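Long-range contacts in 23S rRNA-specific endonuclease VapC20 (Mycobacterium tuberculosis H37Rv, PDB 5WZF), which acts as the toxin of a type II toxin-antitoxin system, a magnesium-dependent endoribonuclease that cleaves 23S rRNA within the sarcin-ricin loop: residues Phe16-Trp22 and Val53-Thr57; Arg32-Ala36 and Ala128-Asp132; Glu85-Leu91 and Ala116-Lys121. One frame throughout, in Å; residues are numbered along the deposited sequence.

Contact 1. Residues Phe16-Trp22 and Val53-Thr57; sequences FVDTSFW and VLGET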
loop_
_atom_site.group_PDB
_atom_site.type_symbol
_atom_site.label_atom_id
_atom_site.label_comp_id
_atom_site.label_asym_id
_atom_site.label_seq_id
_atom_site.Cartn_x
_atom_site.Cartn_y
_atom_site.Cartn_z
ATOM N N PHE B 16 2.575 -17.530 -3.760
ATOM C CA PHE B 16 2.558 -16.172 -3.228
ATOM C C PHE B 16 1.104 -15.752 -3.068
ATOM O O PHE B 16 0.306 -15.925 -3.981
ATOM C CB PHE B 16 3.311 -15.203 -4.143
ATOM C CG PHE B 16 3.318 -13.786 -3.638
ATOM C CD1 PHE B 16 2.268 -12.928 -3.923
ATOM C CD2 PHE B 16 4.364 -13.321 -2.861
ATOM C CE1 PHE B 16 2.267 -11.628 -3.442
ATOM C CE2 PHE B 16 4.370 -12.024 -2.379
ATOM C CZ PHE B 16 3.315 -11.181 -2.670
ATOM N N VAL B 17 0.750 -15.203 -1.910
ATOM C CA VAL B 17 -0.654 -14.913 -1.647
ATOM C C VAL B 17 -0.956 -13.433 -1.793
ATOM O O VAL B 17 -0.334 -12.595 -1.144
ATOM C CB VAL B 17 -1.084 -15.378 -0.244
ATOM C CG1 VAL B 17 -2.579 -15.181 -0.074
ATOM C CG2 VAL B 17 -0.723 -16.846 -0.039
ATOM N N ASP B 18 -1.929 -13.130 -2.648
ATOM C CA ASP B 18 -2.315 -11.758 -2.955
ATOM C C ASP B 18 -3.469 -11.288 -2.070
ATOM O O ASP B 18 -4.195 -12.101 -1.497
ATOM C CB ASP B 18 -2.704 -11.650 -4.431
ATOM C CG ASP B 18 -3.176 -10.270 -4.811
ATOM O OD1 ASP B 18 -2.430 -9.302 -4.556
ATOM O OD2 ASP B 18 -4.299 -10.152 -5.350
ATOM N N THR B 19 -3.619 -9.973 -1.971
ATOM C CA THR B 19 -4.730 -9.334 -1.274
ATOM C C THR B 19 -6.098 -9.884 -1.662
ATOM O O THR B 19 -6.961 -10.080 -0.805
ATOM C CB THR B 19 -4.716 -7.823 -1.544
ATOM O OG1 THR B 19 -3.425 -7.306 -1.211
ATOM C CG2 THR B 19 -5.794 -7.098 -0.740
ATOM N N SER B 20 -6.299 -10.129 -2.953
ATOM C CA SER B 20 -7.592 -10.616 -3.423
ATOM C C SER B 20 -7.947 -11.938 -2.752
ATOM O O SER B 20 -9.115 -12.202 -2.462
ATOM C CB SER B 20 -7.596 -10.764 -4.948
ATOM O OG SER B 20 -6.521 -11.570 -5.390
ATOM N N PHE B 21 -6.936 -12.758 -2.479
ATOM C CA PHE B 21 -7.181 -14.035 -1.818
ATOM C C PHE B 21 -7.382 -13.862 -0.312
ATOM O O PHE B 21 -8.321 -14.425 0.252
ATOM C CB PHE B 21 -6.043 -15.025 -2.074
ATOM C CG PHE B 21 -6.288 -16.384 -1.472
ATOM C CD1 PHE B 21 -6.963 -17.360 -2.188
ATOM C CD2 PHE B 21 -5.872 -16.671 -0.181
ATOM C CE1 PHE B 21 -7.207 -18.601 -1.633
ATOM C CE2 PHE B 21 -6.117 -17.909 0.380
ATOM C CZ PHE B 21 -6.783 -18.875 -0.346
ATOM N N TRP B 22 -6.501 -13.101 0.333
ATOM C CA TRP B 22 -6.619 -12.868 1.771
ATOM C C TRP B 22 -7.982 -12.282 2.123
ATOM O O TRP B 22 -8.602 -12.668 3.116
ATOM C CB TRP B 22 -5.533 -11.914 2.279
ATOM C CG TRP B 22 -4.126 -12.440 2.373
ATOM C CD1 TRP B 22 -3.002 -11.814 1.921
ATOM C CD2 TRP B 22 -3.684 -13.656 2.992
ATOM N NE1 TRP B 22 -1.890 -12.567 2.201
ATOM C CE2 TRP B 22 -2.279 -13.704 2.862
ATOM C CE3 TRP B 22 -4.335 -14.714 3.634
ATOM C CZ2 TRP B 22 -1.517 -14.765 3.346
ATOM C CZ3 TRP B 22 -3.576 -15.769 4.113
ATOM C CH2 TRP B 22 -2.182 -15.785 3.967
ATOM N N VAL B 53 1.152 -6.383 0.703
ATOM C CA VAL B 53 -0.095 -7.124 0.544
ATOM C C VAL B 53 -0.883 -7.158 1.854
ATOM O O VAL B 53 -2.091 -6.913 1.862
ATOM C CB VAL B 53 0.157 -8.565 0.057
ATOM C CG1 VAL B 53 -1.063 -9.445 0.320
ATOM C CG2 VAL B 53 0.511 -8.567 -1.425
ATOM N N LEU B 54 -0.199 -7.454 2.956
ATOM C CA LEU B 54 -0.873 -7.517 4.248
ATOM C C LEU B 54 -1.470 -6.159 4.589
ATOM O O LEU B 54 -2.585 -6.072 5.099
ATOM C CB LEU B 54 0.082 -7.971 5.353
ATOM C CG LEU B 54 0.414 -9.465 5.379
ATOM C CD1 LEU B 54 1.208 -9.831 6.633
ATOM C CD2 LEU B 54 -0.863 -10.296 5.280
ATOM N N GLY B 55 -0.725 -5.101 4.294
ATOM C CA GLY B 55 -1.218 -3.755 4.512
ATOM C C GLY B 55 -2.468 -3.473 3.701
ATOM O O GLY B 55 -3.439 -2.923 4.216
ATOM N N GLU B 56 -2.444 -3.859 2.429
ATOM C CA GLU B 56 -3.563 -3.609 1.535
ATOM C C GLU B 56 -4.762 -4.437 1.980
ATOM O O GLU B 56 -5.909 -4.006 1.863
ATOM C CB GLU B 56 -3.179 -3.939 0.088
ATOM C CG GLU B 56 -4.230 -3.583 -0.949
ATOM C CD GLU B 56 -3.856 -4.063 -2.344
ATOM O OE1 GLU B 56 -3.145 -5.080 -2.454
ATOM O OE2 GLU B 56 -4.270 -3.419 -3.326
ATOM N N THR B 57 -4.474 -5.621 2.509
ATOM C CA THR B 57 -5.500 -6.521 3.028
ATOM C C THR B 57 -6.178 -5.953 4.274
ATOM O O THR B 57 -7.402 -6.009 4.391
ATOM C CB THR B 57 -4.906 -7.904 3.347
ATOM O OG1 THR B 57 -4.420 -8.491 2.132
ATOM C CG2 THR B 57 -5.957 -8.819 3.976
HETATM O O HOH W 1 -3.322 -6.569 -4.746
#

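Contact 2. Residues Arg32-Ala36 and Ala128-Asp132; sequences RHGTA and AFDGD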
loop_
_atom_site.group_PDB
_atom_site.type_symbol
_atom_site.label_atom_id
_atom_site.label_comp_id
_atom_site.label_asym_id
_atom_site.label_seq_id
_atom_site.Cartn_x
_atom_site.Cartn_y
_atom_site.Cartn_z
ATOM N N ARG B 32 -16.296 -15.158 -3.049
ATOM C CA ARG B 32 -15.297 -16.187 -3.321
ATOM C C ARG B 32 -14.760 -16.836 -2.044
ATOM O O ARG B 32 -13.738 -17.522 -2.074
ATOM C CB ARG B 32 -14.139 -15.593 -4.135
ATOM C CG ARG B 32 -14.532 -15.163 -5.543
ATOM C CD ARG B 32 -13.320 -14.812 -6.390
ATOM N NE ARG B 32 -12.810 -13.474 -6.104
ATOM C CZ ARG B 32 -12.646 -12.527 -7.021
ATOM N NH1 ARG B 32 -12.949 -12.772 -8.288
ATOM N NH2 ARG B 32 -12.173 -11.338 -6.674
ATOM N N HIS B 33 -15.454 -16.629 -0.929
ATOM C CA HIS B 33 -15.003 -17.157 0.362
ATOM C C HIS B 33 -14.897 -18.681 0.362
ATOM O O HIS B 33 -13.908 -19.242 0.838
ATOM C CB HIS B 33 -15.940 -16.711 1.484
ATOM C CG HIS B 33 -15.528 -17.197 2.838
ATOM N ND1 HIS B 33 -14.361 -16.789 3.451
ATOM C CD2 HIS B 33 -16.115 -18.070 3.689
ATOM C CE1 HIS B 33 -14.253 -17.388 4.624
ATOM N NE2 HIS B 33 -15.306 -18.167 4.795
ATOM N N GLY B 34 -15.920 -19.344 -0.166
ATOM C CA GLY B 34 -15.920 -20.793 -0.250
ATOM C C GLY B 34 -14.769 -21.303 -1.095
ATOM O O GLY B 34 -14.073 -22.242 -0.713
ATOM N N THR B 35 -14.567 -20.666 -2.246
ATOM C CA THR B 35 -13.476 -21.020 -3.147
ATOM C C THR B 35 -12.122 -20.822 -2.472
ATOM O O THR B 35 -11.215 -21.642 -2.623
ATOM C CB THR B 35 -13.526 -20.185 -4.441
ATOM O OG1 THR B 35 -14.743 -20.465 -5.144
ATOM C CG2 THR B 35 -12.344 -20.512 -5.339
ATOM N N ALA B 36 -11.997 -19.729 -1.724
ATOM C CA ALA B 36 -10.769 -19.436 -0.990
ATOM C C ALA B 36 -10.461 -20.517 0.045
ATOM O O ALA B 36 -9.321 -20.965 0.164
ATOM C CB ALA B 36 -10.865 -18.071 -0.315
ATOM N N ALA B 128 -4.540 -15.821 -5.967
ATOM C CA ALA B 128 -5.068 -14.526 -6.349
ATOM C C ALA B 128 -6.253 -14.723 -7.262
ATOM O O ALA B 128 -6.389 -15.765 -7.894
ATOM C CB ALA B 128 -4.003 -13.690 -7.046
ATOM N N PHE B 129 -7.104 -13.709 -7.328
ATOM C CA PHE B 129 -8.228 -13.711 -8.242
ATOM C C PHE B 129 -8.109 -12.472 -9.133
ATOM O O PHE B 129 -7.172 -11.689 -8.978
ATOM C CB PHE B 129 -9.552 -13.725 -7.471
ATOM C CG PHE B 129 -9.668 -14.849 -6.463
ATOM C CD1 PHE B 129 -9.841 -16.162 -6.878
ATOM C CD2 PHE B 129 -9.626 -14.583 -5.101
ATOM C CE1 PHE B 129 -9.953 -17.191 -5.952
ATOM C CE2 PHE B 129 -9.740 -15.605 -4.172
ATOM C CZ PHE B 129 -9.904 -16.909 -4.595
ATOM N N ASP B 130 -9.034 -12.326 -10.080
ATOM C CA ASP B 130 -9.174 -11.114 -10.906
ATOM C C ASP B 130 -8.102 -10.908 -11.995
ATOM O O ASP B 130 -8.137 -9.908 -12.713
ATOM C CB ASP B 130 -9.233 -9.874 -10.006
ATOM C CG ASP B 130 -10.324 -9.973 -8.956
ATOM O OD1 ASP B 130 -11.388 -10.560 -9.254
ATOM O OD2 ASP B 130 -10.119 -9.471 -7.831
ATOM N N GLY B 131 -7.158 -11.835 -12.117
ATOM C CA GLY B 131 -6.383 -11.958 -13.342
ATOM C C GLY B 131 -5.195 -11.050 -13.618
ATOM O O GLY B 131 -4.629 -11.109 -14.712
ATOM N N ASP B 132 -4.799 -10.218 -12.659
ATOM C CA ASP B 132 -3.649 -9.339 -12.873
ATOM C C ASP B 132 -2.345 -10.131 -12.868
ATOM O O ASP B 132 -1.435 -9.846 -13.641
ATOM C CB ASP B 132 -3.599 -8.234 -11.817
ATOM C CG ASP B 132 -4.761 -7.271 -11.931
ATOM O OD1 ASP B 132 -5.151 -6.937 -13.070
ATOM O OD2 ASP B 132 -5.289 -6.856 -10.882
#

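Contact 3. Residues Glu85-Leu91 and Ala116-Lys121; sequences EHVTADL and AVMRKK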
loop_
_atom_site.group_PDB
_atom_site.type_symbol
_atom_site.label_atom_id
_atom_site.label_comp_id
_atom_site.label_asym_id
_atom_site.label_seq_id
_atom_site.Cartn_x
_atom_site.Cartn_y
_atom_site.Cartn_z
ATOM N N GLU B 85 7.310 -11.513 3.463
ATOM C CA GLU B 85 8.468 -10.825 2.906
ATOM C C GLU B 85 8.327 -9.311 3.026
ATOM O O GLU B 85 7.353 -8.738 2.541
ATOM C CB GLU B 85 8.653 -11.219 1.438
ATOM C CG GLU B 85 9.750 -10.461 0.707
ATOM C CD GLU B 85 11.135 -11.014 0.988
ATOM O OE1 GLU B 85 11.231 -12.076 1.641
ATOM O OE2 GLU B 85 12.126 -10.391 0.548
ATOM N N HIS B 86 9.289 -8.668 3.685
ATOM C CA HIS B 86 9.370 -7.210 3.671
ATOM C C HIS B 86 10.098 -6.770 2.406
ATOM O O HIS B 86 11.296 -7.016 2.252
ATOM C CB HIS B 86 10.093 -6.673 4.911
ATOM C CG HIS B 86 10.315 -5.191 4.881
ATOM N ND1 HIS B 86 9.422 -4.292 5.423
ATOM C CD2 HIS B 86 11.316 -4.451 4.349
ATOM C CE1 HIS B 86 9.869 -3.063 5.236
ATOM N NE2 HIS B 86 11.018 -3.133 4.589
ATOM N N VAL B 87 9.370 -6.138 1.495
ATOM C CA VAL B 87 9.953 -5.723 0.224
ATOM C C VAL B 87 11.067 -4.705 0.457
ATOM O O VAL B 87 10.839 -3.642 1.030
ATOM C CB VAL B 87 8.892 -5.127 -0.713
ATOM C CG1 VAL B 87 9.515 -4.784 -2.057
ATOM C CG2 VAL B 87 7.738 -6.108 -0.894
ATOM N N THR B 88 12.275 -5.049 0.021
ATOM C CA THR B 88 13.438 -4.190 0.221
ATOM C C THR B 88 13.395 -2.964 -0.680
ATOM O O THR B 88 12.623 -2.914 -1.639
ATOM C CB THR B 88 14.747 -4.953 -0.046
ATOM O OG1 THR B 88 14.830 -5.288 -1.437
ATOM C CG2 THR B 88 14.798 -6.226 0.786
ATOM N N ALA B 89 14.229 -1.977 -0.366
ATOM C CA ALA B 89 14.326 -0.766 -1.170
ATOM C C ALA B 89 14.720 -1.099 -2.604
ATOM O O ALA B 89 14.180 -0.527 -3.548
ATOM C CB ALA B 89 15.325 0.205 -0.560
ATOM N N ASP B 90 15.659 -2.031 -2.753
ATOM C CA ASP B 90 16.107 -2.479 -4.070
ATOM C C ASP B 90 14.973 -3.083 -4.885
ATOM O O ASP B 90 14.827 -2.793 -6.071
ATOM C CB ASP B 90 17.236 -3.507 -3.941
ATOM C CG ASP B 90 18.576 -2.867 -3.644
ATOM O OD1 ASP B 90 18.733 -1.659 -3.920
ATOM O OD2 ASP B 90 19.473 -3.576 -3.141
ATOM N N LEU B 91 14.182 -3.939 -4.249
ATOM C CA LEU B 91 13.085 -4.605 -4.937
ATOM C C LEU B 91 12.010 -3.594 -5.321
ATOM O O LEU B 91 11.449 -3.661 -6.418
ATOM C CB LEU B 91 12.503 -5.721 -4.067
ATOM C CG LEU B 91 11.796 -6.870 -4.791
ATOM C CD1 LEU B 91 12.698 -7.471 -5.858
ATOM C CD2 LEU B 91 11.367 -7.941 -3.806
ATOM N N ALA B 116 7.594 -8.629 -8.339
ATOM C CA ALA B 116 9.028 -8.558 -8.084
ATOM C C ALA B 116 9.462 -9.565 -7.027
ATOM O O ALA B 116 10.542 -10.149 -7.125
ATOM C CB ALA B 116 9.420 -7.147 -7.664
ATOM N N VAL B 117 8.625 -9.764 -6.012
ATOM C CA VAL B 117 8.918 -10.749 -4.978
ATOM C C VAL B 117 8.916 -12.151 -5.579
ATOM O O VAL B 117 9.804 -12.958 -5.298
ATOM C CB VAL B 117 7.905 -10.681 -3.809
ATOM C CG1 VAL B 117 8.082 -11.872 -2.873
ATOM C CG2 VAL B 117 8.058 -9.370 -3.037
ATOM N N MET B 118 7.923 -12.435 -6.420
ATOM C CA MET B 118 7.799 -13.760 -7.019
ATOM C C MET B 118 8.975 -14.053 -7.951
ATOM O O MET B 118 9.477 -15.175 -7.986
ATOM C CB MET B 118 6.469 -13.892 -7.771
ATOM C CG MET B 118 5.238 -13.855 -6.862
ATOM S SD MET B 118 3.668 -13.981 -7.754
ATOM C CE MET B 118 3.731 -15.675 -8.340
ATOM N N ARG B 119 9.417 -13.042 -8.696
ATOM C CA ARG B 119 10.588 -13.194 -9.551
ATOM C C ARG B 119 11.829 -13.470 -8.708
ATOM O O ARG B 119 12.643 -14.327 -9.046
ATOM C CB ARG B 119 10.807 -11.951 -10.418
ATOM C CG ARG B 119 9.778 -11.753 -11.521
ATOM C CD ARG B 119 10.267 -10.746 -12.566
ATOM N NE ARG B 119 10.517 -9.420 -12.004
ATOM C CZ ARG B 119 9.585 -8.484 -11.843
ATOM N NH1 ARG B 119 8.329 -8.726 -12.201
ATOM N NH2 ARG B 119 9.907 -7.304 -11.325
ATOM N N LYS B 120 11.966 -12.736 -7.607
ATOM C CA LYS B 120 13.104 -12.904 -6.713
ATOM C C LYS B 120 13.122 -14.293 -6.081
ATOM O O LYS B 120 14.170 -14.931 -5.982
ATOM C CB LYS B 120 13.083 -11.832 -5.617
ATOM C CG LYS B 120 14.088 -12.070 -4.497
ATOM C CD LYS B 120 13.923 -11.065 -3.364
ATOM C CE LYS B 120 14.874 -11.370 -2.211
ATOM N NZ LYS B 120 14.771 -10.359 -1.117
ATOM N N LYS B 121 11.950 -14.760 -5.666
ATOM C CA LYS B 121 11.843 -16.017 -4.936
ATOM C C LYS B 121 11.635 -17.222 -5.849
ATOM O O LYS B 121 11.630 -18.362 -5.386
ATOM C CB LYS B 121 10.702 -15.936 -3.923
ATOM C CG LYS B 121 10.919 -14.895 -2.841
ATOM C CD LYS B 121 12.116 -15.252 -1.977
ATOM C CE LYS B 121 12.283 -14.277 -0.822
ATOM N NZ LYS B 121 13.424 -14.658 0.063
HETATM O O HOH W 2 15.870 -7.813 -2.816
#

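Contact 1. Residues Phe16-Trp22 and Val53-Thr57
Glu56 of helix 51-63 crosses Thr19, where helix 19-25 begins, at about a right angle. Its CB lies 3.6 Å from Thr19 OG1, CG runs on past OG1 and CG2 of the threonine, and CD lies alongside Thr19 OG1 at 3.5 Å. With CG anti to the backbone N (chi1 -174°) and the chain extended beyond it, the carboxylate is carried over to Thr19. OE1 accepts from Thr19 OG1 at 2.6 Å, met on the anti side and 35° out of the carboxylate plane. A water 2.7 Å from Glu56 OE1 also lies near Asp18 OD1; with more acceptors in reach than protons it need not serve both at once, yet it probably eases the closeness of the two carboxylates. Asp18, like nearby Asp111 a predicted magnesium ligand, N-caps the helix of Thr19: its OD2 takes bonds from Ser20 N and Ser20 OG, which helps to fix the carboxylate.

Val53 divides its methyls. CG1 sits at the edge of the Trp22 ring, 3.5 Å from CD1, while CG2 approaches Phe16 CZ obliquely, at 4.0 Å. Leu54 CD2 lies over one face of the indole near NE1, Val17 CG1 over the opposite face, and Thr57 CG2 rests on Trp22 CB at 3.6 Å. Thr57 OG1 turns back to bond Val53 O. Trp22 NE1 donates to Thr49 OG1. This is the PIN-domain arrangement in which the first strand ends at an acidic residue: strand 14-17 lies between strands 46-50 and 125-127, helix 51-63 packs against its C-terminal end, and helix 109-121 closes over Phe16 and Val53.

Contact 2. Residues Arg32-Ala36 and Ala128-Asp132
Arg32 lays its side chain along Phe129 and reaches Asp130 beyond it, tying the start of helix 33-41 to the loop that follows strand 125-127 in the PIN fold. The charged part is a salt bridge. NH1 and NH2 of Arg32 both donate end-on to the single oxygen Asp130 OD1, at 2.9 and 2.8 Å, arriving from the same face of the carboxylate on its syn side. Both bonds are well short of straight, as expected when two donors share one acceptor.

The second kind of interaction is a CH-pi contact. Arg32 CD stands over the Phe129 face, 3.8 Å from the centroid, and the guanidinium plane continues nearly parallel to the ring, turned 15° from it. The guanidinium itself is centred over Phe129 CB, which lies 3.3 Å from Arg32 CZ. The bend at chi3 of Arg32 (-80°) turns the chain from the ring toward Asp130.

Apolar packing completes the contact. Thr35 CG2 touches Phe129 CE1 at 4.1 Å, and Ala24 of helix 19-25 also packs on Phe129. Phe129 N is bonded to Ser20 OG and Ala128 touches Asp18, so the loop passes close to the predicted metal site, with the Asp130 side chain about 6 Å from that of Asp18. At the ring edge, Phe129 CZ meets Ala36 CA at 4.5 Å.

Contact 3. Residues Glu85-Leu91 and Ala116-Lys121
Lys120 NZ is shared by Glu85 and a water: it donates to Glu85 OE2 at 3.1 Å, on the syn side and 24° out of the carboxylate plane, and also to a water that lies close to Thr88 OG1. The lysine chain is extended throughout, which takes its amine from helix 109-121 to the end of strand 82-85. Glu85 bends at chi2 (81°), and its other oxygen, OE1, lies 3.5 Å from Lys121 CE and in a long salt bridge to Lys121 NZ. One carboxylate thus spans two consecutive lysines.

Beside the salt-bridge network, Leu91 packs on helix 109-121. Its CG lies 3.7 Å from Ala116 CB, and its CD2 is 3.7 Å from Val117 CG2, with Lys120 CD also alongside. Val87 CG2 reaches the same Val117 methyl at 3.9 Å. Thr88 caps helix 89-101, its OG1 accepting from Leu91 N, which helps to set that leucine in place. His86, pointing the other way, hydrogen-bonds to the neighbouring subunit.

Apolar side chains therefore join the strand-to-helix turn and the first turn of helix 89-101 to the C-terminal end of helix 109-121, while the solvent-exposed lysines at the margin probably balance the charge of Glu85.

The three contacts belong to one PIN domain built on a parallel sheet. Contact 1 lies about 4 Å from the chain centre; contacts 2 and 3 flank it, their centres about 11 and 15 Å from its own and 23 Å from each other, on opposite sides of that centre. Along the chain contacts 1 and 2 interleave, contact 1 closes before contact 3 opens, and contact 3 is nested inside the loop closed by contact 2. Contact 1 touches both others: strand 14-17 meets helix 109-121 on the side of contact 3, and helix 19-25, which follows it, meets helix 33-41 and the 128-132 loop on the side of contact 2, with predicted magnesium ligand Asp18 at their junction.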